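Long-range contacts in PrgB (Enterococcus faecalis, PDB 6GED), which is probably a plasmid-encoded, cell-wall-anchored surface adhesin of the antigen I/II family, whose domain related to glucan-binding protein C binds DNA: residues 45-50 with 111-116; 66-71 with 91-96; 194-199 with 303-308; 209-214 with 285-290. All coordinates share one frame; numbering follows the deposited sequence.

Contact 1 (45-50 with 111-116); sequences SIKGGK and TVTYTG. With nucleotides of chain B.
Strands 41-47 and 110-115, antiparallel neighbours in the larger sheet of this adhesin domain, meet where Ser45, Ile46 and Lys47 face Thr113, Val112 and Thr111. Three backbone bonds make the ladder. Thr113 N gives a nearly straight bond to Ser45 O (3.0 Å, 177° at the hydrogen), while Lys47 and Thr111 form a mutual pair, Lys47 N to Thr111 O at 3.0 Å and Thr111 N to Lys47 O at 2.9 Å. Between them Ile46 and Val112 form the non-hydrogen-bonded pair and turn to the buried face, where Ile46 CG2 lies 4.2 Å from Val112 CG2; Tyr100 and Val102 of strand 99-104 close over Ile46. Ser45, Lys47, Thr111 and Thr113 occupy the other face. There the lysine chain, bent at its third and fourth torsions, folds back along its own strand and gives NZ to Ser45 OG at 2.7 Å, leaving NZ 3.5 Å from Thr113 OG1. Further along this face runs the bound DNA: Gly116 N donates to OP2 of DG5 of chain B at 3.0 Å, and Thr115 CG2 packs 3.5 Å from O5' of DC4 of chain B. One face is thus apolar and internal, the other polar. The DNA is met here at its sugar-phosphate backbone, so these contacts would be expected to read charge and shape rather than base sequence.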
loop_
_atom_site.group_PDB
_atom_site.type_symbol
_atom_site.label_atom_id
_atom_site.label_comp_id
_atom_site.label_asym_id
_atom_site.label_seq_id
_atom_site.Cartn_x
_atom_site.Cartn_y
_atom_site.Cartn_z
ATOM N N SER A 45 -3.290 -13.733 -12.580
ATOM C CA SER A 45 -4.563 -14.210 -12.060
ATOM C C SER A 45 -4.892 -13.452 -10.791
ATOM O O SER A 45 -4.006 -12.926 -10.111
ATOM C CB SER A 45 -4.538 -15.728 -11.795
ATOM O OG SER A 45 -3.969 -16.002 -10.528
ATOM N N ILE A 46 -6.181 -13.364 -10.504
ATOM C CA ILE A 46 -6.677 -12.777 -9.273
ATOM C C ILE A 46 -7.719 -13.754 -8.750
ATOM O O ILE A 46 -8.762 -13.941 -9.384
ATOM C CB ILE A 46 -7.287 -11.382 -9.473
ATOM C CG1 ILE A 46 -6.219 -10.415 -9.990
ATOM C CG2 ILE A 46 -7.767 -10.893 -8.143
ATOM C CD1 ILE A 46 -6.702 -9.019 -10.332
ATOM N N LYS A 47 -7.456 -14.362 -7.601
ATOM C CA LYS A 47 -8.350 -15.380 -7.058
ATOM C C LYS A 47 -8.881 -14.984 -5.700
ATOM O O LYS A 47 -8.160 -14.405 -4.894
ATOM C CB LYS A 47 -7.648 -16.723 -6.919
ATOM C CG LYS A 47 -6.901 -17.158 -8.126
ATOM C CD LYS A 47 -6.331 -18.545 -7.890
ATOM C CE LYS A 47 -4.990 -18.779 -8.596
ATOM N NZ LYS A 47 -4.027 -17.664 -8.353
ATOM N N GLY A 48 -10.155 -15.324 -5.449
ATOM C CA GLY A 48 -10.745 -15.194 -4.131
ATOM C C GLY A 48 -11.609 -13.970 -3.922
ATOM O O GLY A 48 -12.185 -13.833 -2.844
ATOM N N GLY A 49 -11.702 -13.071 -4.900
ATOM C CA GLY A 49 -12.483 -11.859 -4.740
ATOM C C GLY A 49 -13.482 -11.680 -5.866
ATOM O O GLY A 49 -13.289 -12.143 -6.989
ATOM N N LYS A 50 -14.560 -10.990 -5.543
ATOM C CA LYS A 50 -15.502 -10.546 -6.556
ATOM C C LYS A 50 -14.915 -9.410 -7.395
ATOM O O LYS A 50 -14.343 -8.452 -6.859
ATOM C CB LYS A 50 -16.758 -10.066 -5.854
ATOM C CG LYS A 50 -17.646 -11.220 -5.371
ATOM C CD LYS A 50 -18.885 -10.660 -4.620
ATOM C CE LYS A 50 -19.343 -11.571 -3.450
ATOM N NZ LYS A 50 -20.295 -10.875 -2.500
ATOM N N THR A 111 -5.850 -13.190 -3.747
ATOM C CA THR A 111 -4.468 -13.508 -4.145
ATOM C C THR A 111 -4.225 -12.979 -5.556
ATOM O O THR A 111 -4.869 -13.423 -6.515
ATOM C CB THR A 111 -4.195 -15.019 -4.106
ATOM O OG1 THR A 111 -4.452 -15.527 -2.798
ATOM C CG2 THR A 111 -2.698 -15.297 -4.464
ATOM N N VAL A 112 -3.302 -12.039 -5.680
ATOM C CA VAL A 112 -2.930 -11.418 -6.947
ATOM C C VAL A 112 -1.581 -12.004 -7.325
ATOM O O VAL A 112 -0.603 -11.806 -6.607
ATOM C CB VAL A 112 -2.839 -9.900 -6.798
ATOM C CG1 VAL A 112 -2.341 -9.219 -8.080
ATOM C CG2 VAL A 112 -4.242 -9.335 -6.375
ATOM N N THR A 113 -1.522 -12.708 -8.436
ATOM C CA THR A 113 -0.295 -13.388 -8.814
ATOM C C THR A 113 0.356 -12.591 -9.921
ATOM O O THR A 113 -0.259 -12.378 -10.967
ATOM C CB THR A 113 -0.580 -14.805 -9.274
ATOM O OG1 THR A 113 -1.206 -15.549 -8.207
ATOM C CG2 THR A 113 0.774 -15.465 -9.699
ATOM N N TYR A 114 1.579 -12.126 -9.677
ATOM C CA TYR A 114 2.394 -11.451 -10.674
ATOM C C TYR A 114 3.345 -12.478 -11.272
ATOM O O TYR A 114 3.942 -13.274 -10.528
ATOM C CB TYR A 114 3.212 -10.327 -10.041
ATOM C CG TYR A 114 2.422 -9.095 -9.659
ATOM C CD1 TYR A 114 2.147 -8.100 -10.599
ATOM C CD2 TYR A 114 1.920 -8.946 -8.357
ATOM C CE1 TYR A 114 1.421 -6.969 -10.245
ATOM C CE2 TYR A 114 1.185 -7.809 -7.989
ATOM C CZ TYR A 114 0.936 -6.829 -8.942
ATOM O OH TYR A 114 0.231 -5.698 -8.607
ATOM N N THR A 115 3.457 -12.480 -12.602
ATOM C CA THR A 115 4.446 -13.279 -13.311
ATOM C C THR A 115 5.321 -12.369 -14.170
ATOM O O THR A 115 5.030 -11.186 -14.378
ATOM C CB THR A 115 3.796 -14.379 -14.181
ATOM O OG1 THR A 115 2.908 -13.803 -15.144
ATOM C CG2 THR A 115 3.013 -15.365 -13.341
ATOM N N GLY A 116 6.405 -12.955 -14.682
ATOM C CA GLY A 116 7.309 -12.234 -15.558
ATOM C C GLY A 116 8.199 -11.236 -14.864
ATOM O O GLY A 116 8.619 -10.258 -15.490
ATOM P P DG B 5 7.165 -17.045 -13.970
ATOM O OP1 DG B 5 7.350 -16.830 -12.529
ATOM O OP2 DG B 5 6.709 -15.979 -14.886
ATOM O "O5'" DG B 5 8.553 -17.547 -14.573
ATOM C "C5'" DG B 5 8.926 -18.902 -14.415
ATOM C "C4'" DG B 5 10.049 -19.266 -15.361
ATOM O "O4'" DG B 5 9.514 -19.874 -16.563
ATOM C "C3'" DG B 5 10.899 -18.102 -15.823
ATOM O "O3'" DG B 5 12.211 -18.545 -15.952
ATOM C "C2'" DG B 5 10.288 -17.739 -17.178
ATOM C "C1'" DG B 5 9.839 -19.096 -17.698
ATOM N N9 DG B 5 8.652 -19.058 -18.543
ATOM C C8 DG B 5 7.510 -18.323 -18.337
ATOM N N7 DG B 5 6.590 -18.526 -19.239
ATOM C C5 DG B 5 7.149 -19.471 -20.088
ATOM C C6 DG B 5 6.619 -20.083 -21.250
ATOM O O6 DG B 5 5.514 -19.899 -21.778
ATOM N N1 DG B 5 7.521 -20.986 -21.816
ATOM C C2 DG B 5 8.773 -21.259 -21.319
ATOM N N2 DG B 5 9.505 -22.166 -21.991
ATOM N N3 DG B 5 9.275 -20.695 -20.229
ATOM C C4 DG B 5 8.415 -19.815 -19.668
ATOM P P DC B 4 0.625 -18.684 -13.313
ATOM O OP1 DC B 4 0.664 -18.616 -11.835
ATOM O OP2 DC B 4 -0.158 -17.688 -14.075
ATOM O "O5'" DC B 4 2.134 -18.695 -13.821
ATOM C "C5'" DC B 4 3.016 -19.654 -13.289
ATOM C "C4'" DC B 4 4.317 -19.688 -14.056
ATOM O "O4'" DC B 4 4.137 -20.381 -15.314
ATOM C "C3'" DC B 4 4.912 -18.325 -14.387
ATOM O "O3'" DC B 4 6.261 -18.364 -14.061
ATOM C "C2'" DC B 4 4.695 -18.194 -15.900
ATOM C "C1'" DC B 4 4.741 -19.645 -16.352
ATOM N N1 DC B 4 3.964 -19.908 -17.587
ATOM C C2 DC B 4 4.451 -20.807 -18.529
ATOM O O2 DC B 4 5.538 -21.363 -18.327
ATOM N N3 DC B 4 3.719 -21.051 -19.645
ATOM C C4 DC B 4 2.550 -20.438 -19.824
ATOM N N4 DC B 4 1.862 -20.711 -20.940
ATOM C C5 DC B 4 2.032 -19.520 -18.868
ATOM C C6 DC B 4 2.762 -19.290 -17.773
#

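Contact 2 (66-71 with 91-96); sequences KDIFTK and EANLGS
Ile68, at the start of helix 68-72, packs its side chain against the short 3-10 turn 92-94, and this is the tight part of the contact. Its CG1 branch stands anti to the backbone N (chi1 -172°) and carries CD1 out to Leu94 CD2, 4.1 Å away. The CG2 branch serves a different partner, lying 3.7 Å from CG of the Asn93 amide group, the two side chains running alongside in opposite senses. Phe69 adds a lighter touch: its ring stands perpendicular to the same amide, and Ile68 CG2 sits over one ring face toward the rim. Toward the more open, polar side, where Glu91 is partly exposed, one salt bridge carries the join, Lys71 NZ to Glu91 OE2 at 2.9 Å. The extended lysine chain reaches this oxygen nearly along its C-O bond, and the glutamate bends at its second torsion to present it. Asn58 OD1 also takes a bond from NZ, which should steady the ammonium group. Asp67 caps the helix at its N-cap position, OD1 accepting from Thr70 N at 2.9 Å and OD2 from Thr70 OG1 at 2.8 Å. Phe158 of strand 157-160 lies against Ile68, Asn93 and Leu94 together, Val60 backs Lys71, and Leu94 O accepts from Ser150 OG; helix and 3-10 turn are in this way both seated against the six-stranded sheet.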
loop_
_atom_site.group_PDB
_atom_site.type_symbol
_atom_site.label_atom_id
_atom_site.label_comp_id
_atom_site.label_asym_id
_atom_site.label_seq_id
_atom_site.Cartn_x
_atom_site.Cartn_y
_atom_site.Cartn_z
ATOM N N LYS A 66 -13.030 13.132 -11.402
ATOM C CA LYS A 66 -12.995 11.842 -12.083
ATOM C C LYS A 66 -11.694 11.075 -11.843
ATOM O O LYS A 66 -11.296 10.258 -12.672
ATOM C CB LYS A 66 -13.216 12.024 -13.584
ATOM C CG LYS A 66 -14.430 12.904 -13.925
ATOM C CD LYS A 66 -15.611 12.113 -14.414
ATOM C CE LYS A 66 -16.817 13.068 -14.644
ATOM N NZ LYS A 66 -17.236 13.131 -16.072
ATOM N N ASP A 67 -11.044 11.291 -10.713
ATOM C CA ASP A 67 -9.746 10.656 -10.492
ATOM C C ASP A 67 -9.903 9.274 -9.839
ATOM O O ASP A 67 -10.969 8.896 -9.344
ATOM C CB ASP A 67 -8.886 11.576 -9.635
ATOM C CG ASP A 67 -9.537 11.882 -8.297
ATOM O OD1 ASP A 67 -9.199 11.213 -7.303
ATOM O OD2 ASP A 67 -10.433 12.750 -8.233
ATOM N N ILE A 68 -8.805 8.509 -9.803
ATOM C CA ILE A 68 -8.923 7.158 -9.293
ATOM C C ILE A 68 -9.296 7.169 -7.823
ATOM O O ILE A 68 -10.009 6.276 -7.353
ATOM C CB ILE A 68 -7.621 6.376 -9.517
ATOM C CG1 ILE A 68 -7.846 4.908 -9.147
ATOM C CG2 ILE A 68 -6.528 7.040 -8.687
ATOM C CD1 ILE A 68 -6.631 3.996 -9.511
ATOM N N PHE A 69 -8.878 8.194 -7.077
ATOM C CA PHE A 69 -9.195 8.165 -5.654
ATOM C C PHE A 69 -10.665 8.455 -5.435
ATOM O O PHE A 69 -11.309 7.837 -4.571
ATOM C CB PHE A 69 -8.330 9.143 -4.873
ATOM C CG PHE A 69 -6.861 8.819 -4.980
ATOM C CD1 PHE A 69 -6.032 9.549 -5.854
ATOM C CD2 PHE A 69 -6.329 7.742 -4.291
ATOM C CE1 PHE A 69 -4.678 9.217 -5.985
ATOM C CE2 PHE A 69 -4.974 7.424 -4.414
ATOM C CZ PHE A 69 -4.160 8.170 -5.261
ATOM N N THR A 70 -11.226 9.382 -6.217
ATOM C CA THR A 70 -12.665 9.604 -6.081
ATOM C C THR A 70 -13.448 8.353 -6.485
ATOM O O THR A 70 -14.475 8.021 -5.871
ATOM C CB THR A 70 -13.081 10.809 -6.917
ATOM O OG1 THR A 70 -12.457 11.987 -6.381
ATOM C CG2 THR A 70 -14.597 11.001 -6.831
ATOM N N LYS A 71 -12.993 7.639 -7.526
ATOM C CA LYS A 71 -13.736 6.462 -7.982
ATOM C C LYS A 71 -13.680 5.361 -6.947
ATOM O O LYS A 71 -14.598 4.541 -6.848
ATOM C CB LYS A 71 -13.180 5.940 -9.305
ATOM C CG LYS A 71 -13.229 6.964 -10.453
ATOM C CD LYS A 71 -12.696 6.358 -11.750
ATOM C CE LYS A 71 -12.926 7.344 -12.924
ATOM N NZ LYS A 71 -12.135 6.935 -14.132
ATOM N N GLU A 91 -6.054 3.820 -16.121
ATOM C CA GLU A 91 -5.909 5.091 -15.405
ATOM C C GLU A 91 -4.420 5.380 -15.346
ATOM O O GLU A 91 -3.656 4.468 -15.051
ATOM C CB GLU A 91 -6.478 5.012 -13.976
ATOM C CG GLU A 91 -7.930 5.398 -13.846
ATOM C CD GLU A 91 -8.134 6.905 -13.829
ATOM O OE1 GLU A 91 -7.134 7.641 -13.670
ATOM O OE2 GLU A 91 -9.299 7.347 -13.968
ATOM N N ALA A 92 -3.996 6.625 -15.623
ATOM C CA ALA A 92 -2.551 6.888 -15.652
ATOM C C ALA A 92 -1.870 6.511 -14.336
ATOM O O ALA A 92 -0.708 6.084 -14.340
ATOM C CB ALA A 92 -2.258 8.349 -15.976
ATOM N N ASN A 93 -2.572 6.653 -13.206
ATOM C CA ASN A 93 -1.943 6.338 -11.928
ATOM C C ASN A 93 -1.486 4.904 -11.873
ATOM O O ASN A 93 -0.632 4.584 -11.041
ATOM C CB ASN A 93 -2.889 6.535 -10.745
ATOM C CG ASN A 93 -3.652 7.832 -10.793
ATOM O OD1 ASN A 93 -4.479 8.056 -11.690
ATOM N ND2 ASN A 93 -3.407 8.691 -9.796
ATOM N N LEU A 94 -2.089 4.028 -12.691
ATOM C CA LEU A 94 -1.812 2.596 -12.649
ATOM C C LEU A 94 -0.595 2.209 -13.473
ATOM O O LEU A 94 -0.209 1.033 -13.457
ATOM C CB LEU A 94 -3.025 1.816 -13.172
ATOM C CG LEU A 94 -4.289 1.918 -12.321
ATOM C CD1 LEU A 94 -5.530 1.411 -13.084
ATOM C CD2 LEU A 94 -4.087 1.141 -11.015
ATOM N N GLY A 95 -0.023 3.147 -14.218
ATOM C CA GLY A 95 0.980 2.822 -15.215
ATOM C C GLY A 95 0.343 2.533 -16.562
ATOM O O GLY A 95 -0.887 2.521 -16.731
ATOM N N SER A 96 1.210 2.278 -17.553
ATOM C CA SER A 96 0.730 2.146 -18.925
ATOM C C SER A 96 -0.018 0.840 -19.179
ATOM O O SER A 96 -0.700 0.735 -20.208
ATOM C CB SER A 96 1.898 2.302 -19.919
ATOM O OG SER A 96 3.076 1.647 -19.463
#

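Contact 3 (194-199 with 303-308); sequences AYALSS and AFSTNL. With NA (sodium ion), chain D.
Ala196 N and Ser305 O form the direct hydrogen bond between the segments, 2.8 Å long and nearly straight (172° at the hydrogen). Two waters extend the polar link. One donates to Asn307 O at 2.7 Å and also bonds Ser198 OG; the second accepts from Ser198 N and donates to Ala303 O, also at 2.7 Å. Within 303-308 an ST turn, Asn307 N to Ser305 OG at 2.8 Å, bends the chain, and Asn307 centres an inverse gamma turn. That bend lets the irregular segment wrap strand 193-197, an outer strand of a three-stranded antiparallel sheet, while Thr306 and Asn307 reach strand 30-38 of the larger sheet on their other side. Apolar contacts fill the rest. Leu308 CD2 presses on the strand backbone 3.4 Å from Tyr195 C and also meets Ala196 CB, while its CD1 reaches Ala194 CB. Swung away from its own amide nitrogen (chi1 173°), Phe304 sends CE1 to within 3.6 Å of Tyr195 CB, and the two rings meet obliquely with planes 41° apart. Tyr195 OH bonds Asn221 OD1. Metal coordination takes over at the end of 194-199: Ser199 supplies both its carbonyl O, at 2.3 Å, and its OG, at 2.9 Å, to a sodium ion whose shell also holds Asn201, Glu212 and two waters.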
loop_
_atom_site.group_PDB
_atom_site.type_symbol
_atom_site.label_atom_id
_atom_site.label_comp_id
_atom_site.label_asym_id
_atom_site.label_seq_id
_atom_site.Cartn_x
_atom_site.Cartn_y
_atom_site.Cartn_z
ATOM N N ALA A 194 14.637 -6.226 3.165
ATOM C CA ALA A 194 14.332 -4.862 3.582
ATOM C C ALA A 194 13.405 -4.243 2.551
ATOM O O ALA A 194 13.674 -4.333 1.356
ATOM C CB ALA A 194 15.600 -4.002 3.716
ATOM N N TYR A 195 12.299 -3.656 3.003
ATOM C CA TYR A 195 11.307 -3.088 2.077
ATOM C C TYR A 195 10.862 -1.719 2.566
ATOM O O TYR A 195 10.979 -1.394 3.739
ATOM C CB TYR A 195 10.088 -3.994 1.886
ATOM C CG TYR A 195 9.391 -4.479 3.140
ATOM C CD1 TYR A 195 8.252 -3.834 3.626
ATOM C CD2 TYR A 195 9.803 -5.637 3.779
ATOM C CE1 TYR A 195 7.576 -4.329 4.770
ATOM C CE2 TYR A 195 9.150 -6.109 4.931
ATOM C CZ TYR A 195 8.031 -5.471 5.399
ATOM O OH TYR A 195 7.391 -5.958 6.513
ATOM N N ALA A 196 10.422 -0.884 1.643
ATOM C CA ALA A 196 10.150 0.511 1.987
ATOM C C ALA A 196 8.707 0.621 2.455
ATOM O O ALA A 196 7.832 0.005 1.856
ATOM C CB ALA A 196 10.353 1.418 0.771
ATOM N N LEU A 197 8.462 1.407 3.507
ATOM C CA LEU A 197 7.098 1.780 3.891
ATOM C C LEU A 197 7.076 3.292 3.691
ATOM O O LEU A 197 7.569 4.037 4.533
ATOM C CB LEU A 197 6.792 1.357 5.322
ATOM C CG LEU A 197 7.054 -0.162 5.432
ATOM C CD1 LEU A 197 7.334 -0.639 6.827
ATOM C CD2 LEU A 197 5.901 -0.934 4.774
ATOM N N SER A 198 6.594 3.742 2.547
ATOM C CA SER A 198 6.804 5.122 2.138
ATOM C C SER A 198 5.497 5.883 2.015
ATOM O O SER A 198 4.402 5.293 2.061
ATOM C CB SER A 198 7.556 5.168 0.790
ATOM O OG SER A 198 8.886 4.746 0.999
ATOM N N SER A 199 5.635 7.207 1.840
ATOM C CA SER A 199 4.487 8.078 1.501
ATOM C C SER A 199 3.367 7.903 2.521
ATOM O O SER A 199 2.206 7.783 2.173
ATOM C CB SER A 199 3.974 7.779 0.089
ATOM O OG SER A 199 3.081 8.787 -0.402
ATOM N N ALA A 303 2.165 1.537 -2.505
ATOM C CA ALA A 303 3.135 0.996 -3.445
ATOM C C ALA A 303 4.134 0.169 -2.643
ATOM O O ALA A 303 4.569 0.573 -1.563
ATOM C CB ALA A 303 3.865 2.100 -4.237
ATOM N N PHE A 304 4.456 -1.005 -3.142
ATOM C CA PHE A 304 5.424 -1.857 -2.477
ATOM C C PHE A 304 6.704 -1.834 -3.298
ATOM O O PHE A 304 6.663 -2.066 -4.508
ATOM C CB PHE A 304 4.899 -3.288 -2.319
ATOM C CG PHE A 304 5.937 -4.236 -1.786
ATOM C CD1 PHE A 304 6.203 -4.286 -0.438
ATOM C CD2 PHE A 304 6.713 -5.002 -2.659
ATOM C CE1 PHE A 304 7.200 -5.136 0.056
ATOM C CE2 PHE A 304 7.731 -5.843 -2.180
ATOM C CZ PHE A 304 7.963 -5.911 -0.828
ATOM N N SER A 305 7.834 -1.592 -2.640
ATOM C CA SER A 305 9.116 -1.620 -3.322
ATOM C C SER A 305 10.217 -1.728 -2.282
ATOM O O SER A 305 9.989 -1.549 -1.085
ATOM C CB SER A 305 9.330 -0.346 -4.159
ATOM O OG SER A 305 9.780 0.690 -3.305
ATOM N N THR A 306 11.438 -1.970 -2.774
ATOM C CA THR A 306 12.636 -1.817 -1.973
ATOM C C THR A 306 13.255 -0.428 -2.105
ATOM O O THR A 306 14.398 -0.227 -1.689
ATOM C CB THR A 306 13.665 -2.900 -2.358
ATOM O OG1 THR A 306 13.909 -2.887 -3.781
ATOM C CG2 THR A 306 13.110 -4.274 -1.915
ATOM N N ASN A 307 12.532 0.544 -2.668
ATOM C CA ASN A 307 13.129 1.877 -2.798
ATOM C C ASN A 307 13.131 2.548 -1.446
ATOM O O ASN A 307 12.279 3.400 -1.171
ATOM C CB ASN A 307 12.370 2.735 -3.799
ATOM C CG ASN A 307 12.507 2.215 -5.197
ATOM O OD1 ASN A 307 13.554 1.663 -5.550
ATOM N ND2 ASN A 307 11.446 2.343 -6.001
ATOM N N LEU A 308 14.022 2.092 -0.574
ATOM C CA LEU A 308 14.060 2.609 0.777
ATOM C C LEU A 308 14.315 4.093 0.699
ATOM O O LEU A 308 15.210 4.541 -0.024
ATOM C CB LEU A 308 15.177 1.964 1.587
ATOM C CG LEU A 308 15.166 0.432 1.663
ATOM C CD1 LEU A 308 16.151 -0.046 2.724
ATOM C CD2 LEU A 308 13.753 -0.077 1.944
HETATM NA NA NA D . 0.497 8.492 0.826
HETATM O O HOH W 1 9.697 4.134 -1.378
HETATM O O HOH W 2 5.008 2.265 0.503
HETATM O O HOH W 3 0.569 10.562 -0.714
HETATM O O HOH W 4 0.244 7.255 -1.037
#

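Contact 4 (209-214 with 285-290); sequences GHAEFV and GMTTKG. With NA (sodium ion), chain D.
Gly285 O is gripped from strand 211-215 by Phe213 N at 2.9 Å, a donor that stands above the carbonyl plane, and is approached by Glu212 CA at 3.3 Å; Gln300 NE2 adds a weak bond. Gly285 N returns a bond to Phe213 O, and a second pair runs from Ala211 N to Thr287 O and from Thr287 N to Ala211 O, each 2.9 Å. This antiparallel ladder joins strand 211-215 to strand 280-287 in the larger sheet of the domain. With CG between the backbone N and carbonyl carbon (chi1 68°), the Phe213 ring lies directly on the backbone of Gly285, whose CA makes a CH-pi contact 3.9 Å from the ring centroid. Thr287 N sits at the ring edge, and Lys238 makes a cation-pi contact. Met286 and His210 run side by side, Met286 CE 3.4 Å from His210 CD2. From the Met286 face, extended Glu212 brings OE1 to the sodium ion at 2.6 Å.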
loop_
_atom_site.group_PDB
_atom_site.type_symbol
_atom_site.label_atom_id
_atom_site.label_comp_id
_atom_site.label_asym_id
_atom_site.label_seq_id
_atom_site.Cartn_x
_atom_site.Cartn_y
_atom_site.Cartn_z
ATOM N N GLY A 209 -8.579 15.744 9.928
ATOM C CA GLY A 209 -7.454 15.162 9.222
ATOM C C GLY A 209 -7.405 13.651 9.346
ATOM O O GLY A 209 -8.206 12.978 10.031
ATOM N N HIS A 210 -6.454 13.092 8.618
ATOM C CA HIS A 210 -6.302 11.649 8.629
ATOM C C HIS A 210 -4.832 11.369 8.375
ATOM O O HIS A 210 -4.070 12.259 7.960
ATOM C CB HIS A 210 -7.194 10.983 7.575
ATOM C CG HIS A 210 -6.718 11.179 6.183
ATOM N ND1 HIS A 210 -7.024 12.302 5.439
ATOM C CD2 HIS A 210 -5.911 10.412 5.409
ATOM C CE1 HIS A 210 -6.441 12.206 4.257
ATOM N NE2 HIS A 210 -5.758 11.068 4.213
ATOM N N ALA A 211 -4.423 10.153 8.688
ATOM C CA ALA A 211 -3.063 9.743 8.342
ATOM C C ALA A 211 -3.090 8.385 7.676
ATOM O O ALA A 211 -3.880 7.510 8.062
ATOM C CB ALA A 211 -2.132 9.673 9.565
ATOM N N GLU A 212 -2.203 8.198 6.700
ATOM C CA GLU A 212 -1.934 6.859 6.219
ATOM C C GLU A 212 -0.939 6.171 7.169
ATOM O O GLU A 212 -0.053 6.815 7.737
ATOM C CB GLU A 212 -1.386 6.934 4.790
ATOM C CG GLU A 212 -2.366 7.749 3.900
ATOM C CD GLU A 212 -2.160 7.577 2.417
ATOM O OE1 GLU A 212 -1.180 6.928 2.027
ATOM O OE2 GLU A 212 -2.972 8.120 1.624
ATOM N N PHE A 213 -1.072 4.857 7.330
ATOM C CA PHE A 213 -0.313 4.162 8.365
ATOM C C PHE A 213 0.065 2.773 7.887
ATOM O O PHE A 213 -0.509 2.257 6.931
ATOM C CB PHE A 213 -1.080 4.062 9.715
ATOM C CG PHE A 213 -2.308 3.142 9.683
ATOM C CD1 PHE A 213 -3.574 3.705 9.545
ATOM C CD2 PHE A 213 -2.203 1.745 9.850
ATOM C CE1 PHE A 213 -4.734 2.901 9.538
ATOM C CE2 PHE A 213 -3.387 0.922 9.839
ATOM C CZ PHE A 213 -4.645 1.537 9.672
ATOM N N VAL A 214 1.062 2.183 8.578
ATOM C CA VAL A 214 1.332 0.753 8.491
ATOM C C VAL A 214 1.266 0.222 9.927
ATOM O O VAL A 214 1.359 0.979 10.903
ATOM C CB VAL A 214 2.684 0.405 7.790
ATOM C CG1 VAL A 214 2.662 0.776 6.284
ATOM C CG2 VAL A 214 3.867 1.099 8.459
ATOM N N GLY A 285 -3.163 1.230 5.995
ATOM C CA GLY A 285 -4.496 1.813 5.954
ATOM C C GLY A 285 -4.500 3.303 6.172
ATOM O O GLY A 285 -3.496 4.003 5.976
ATOM N N MET A 286 -5.671 3.776 6.587
ATOM C CA MET A 286 -5.903 5.205 6.850
ATOM C C MET A 286 -6.683 5.337 8.141
ATOM O O MET A 286 -7.649 4.597 8.364
ATOM C CB MET A 286 -6.721 5.845 5.726
ATOM C CG MET A 286 -6.123 5.480 4.359
ATOM S SD MET A 286 -7.220 6.106 3.067
ATOM C CE MET A 286 -6.901 7.875 3.304
ATOM N N THR A 287 -6.295 6.288 8.979
ATOM C CA THR A 287 -6.985 6.476 10.245
ATOM C C THR A 287 -7.380 7.928 10.392
ATOM O O THR A 287 -6.617 8.838 10.026
ATOM C CB THR A 287 -6.127 6.012 11.457
ATOM O OG1 THR A 287 -6.851 6.242 12.673
ATOM C CG2 THR A 287 -4.812 6.757 11.549
ATOM N N THR A 288 -8.600 8.132 10.899
ATOM C CA THR A 288 -9.055 9.448 11.330
ATOM C C THR A 288 -9.103 9.538 12.850
ATOM O O THR A 288 -9.720 10.456 13.391
ATOM C CB THR A 288 -10.444 9.758 10.748
ATOM O OG1 THR A 288 -11.372 8.768 11.203
ATOM C CG2 THR A 288 -10.425 9.722 9.235
ATOM N N LYS A 289 -8.502 8.575 13.544
ATOM C CA LYS A 289 -8.608 8.469 15.004
ATOM C C LYS A 289 -10.064 8.516 15.475
ATOM O O LYS A 289 -10.389 9.093 16.513
ATOM C CB LYS A 289 -7.763 9.553 15.681
ATOM C CG LYS A 289 -6.316 9.597 15.158
ATOM C CD LYS A 289 -5.323 9.797 16.260
ATOM C CE LYS A 289 -5.383 11.191 16.822
ATOM N NZ LYS A 289 -4.283 11.436 17.803
ATOM N N GLY A 290 -10.958 7.904 14.702
ATOM C CA GLY A 290 -12.327 7.706 15.138
ATOM C C GLY A 290 -13.304 8.723 14.627
ATOM O O GLY A 290 -14.506 8.622 14.929
HETATM NA NA NA D . 0.497 8.492 0.826
HETATM O O HOH W 5 -9.310 13.093 12.630
HETATM O O HOH W 3 0.569 10.562 -0.714
HETATM O O HOH W 4 0.244 7.255 -1.037
#

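Contacts 1 and 4 are antiparallel ladders in the same nine-stranded sheet, on opposite sides of the chain's centre. The first is partly buried, with an exposed lysine on its polar face and DNA further along; the second is buried and packs a ring on glycine. Contact 3, the nearest to the centre, is also buried but relies on an irregular segment, one direct hydrogen bond and bridging waters. It touches contact 4 through Leu197 and Val214, and the two share the sodium ion, bound by Ser199 and Glu212. Contact 2, nested in the loop closed by contact 1, is partly buried and joins helix to 3-10 turn, and it alone among the four has a salt bridge between its segments.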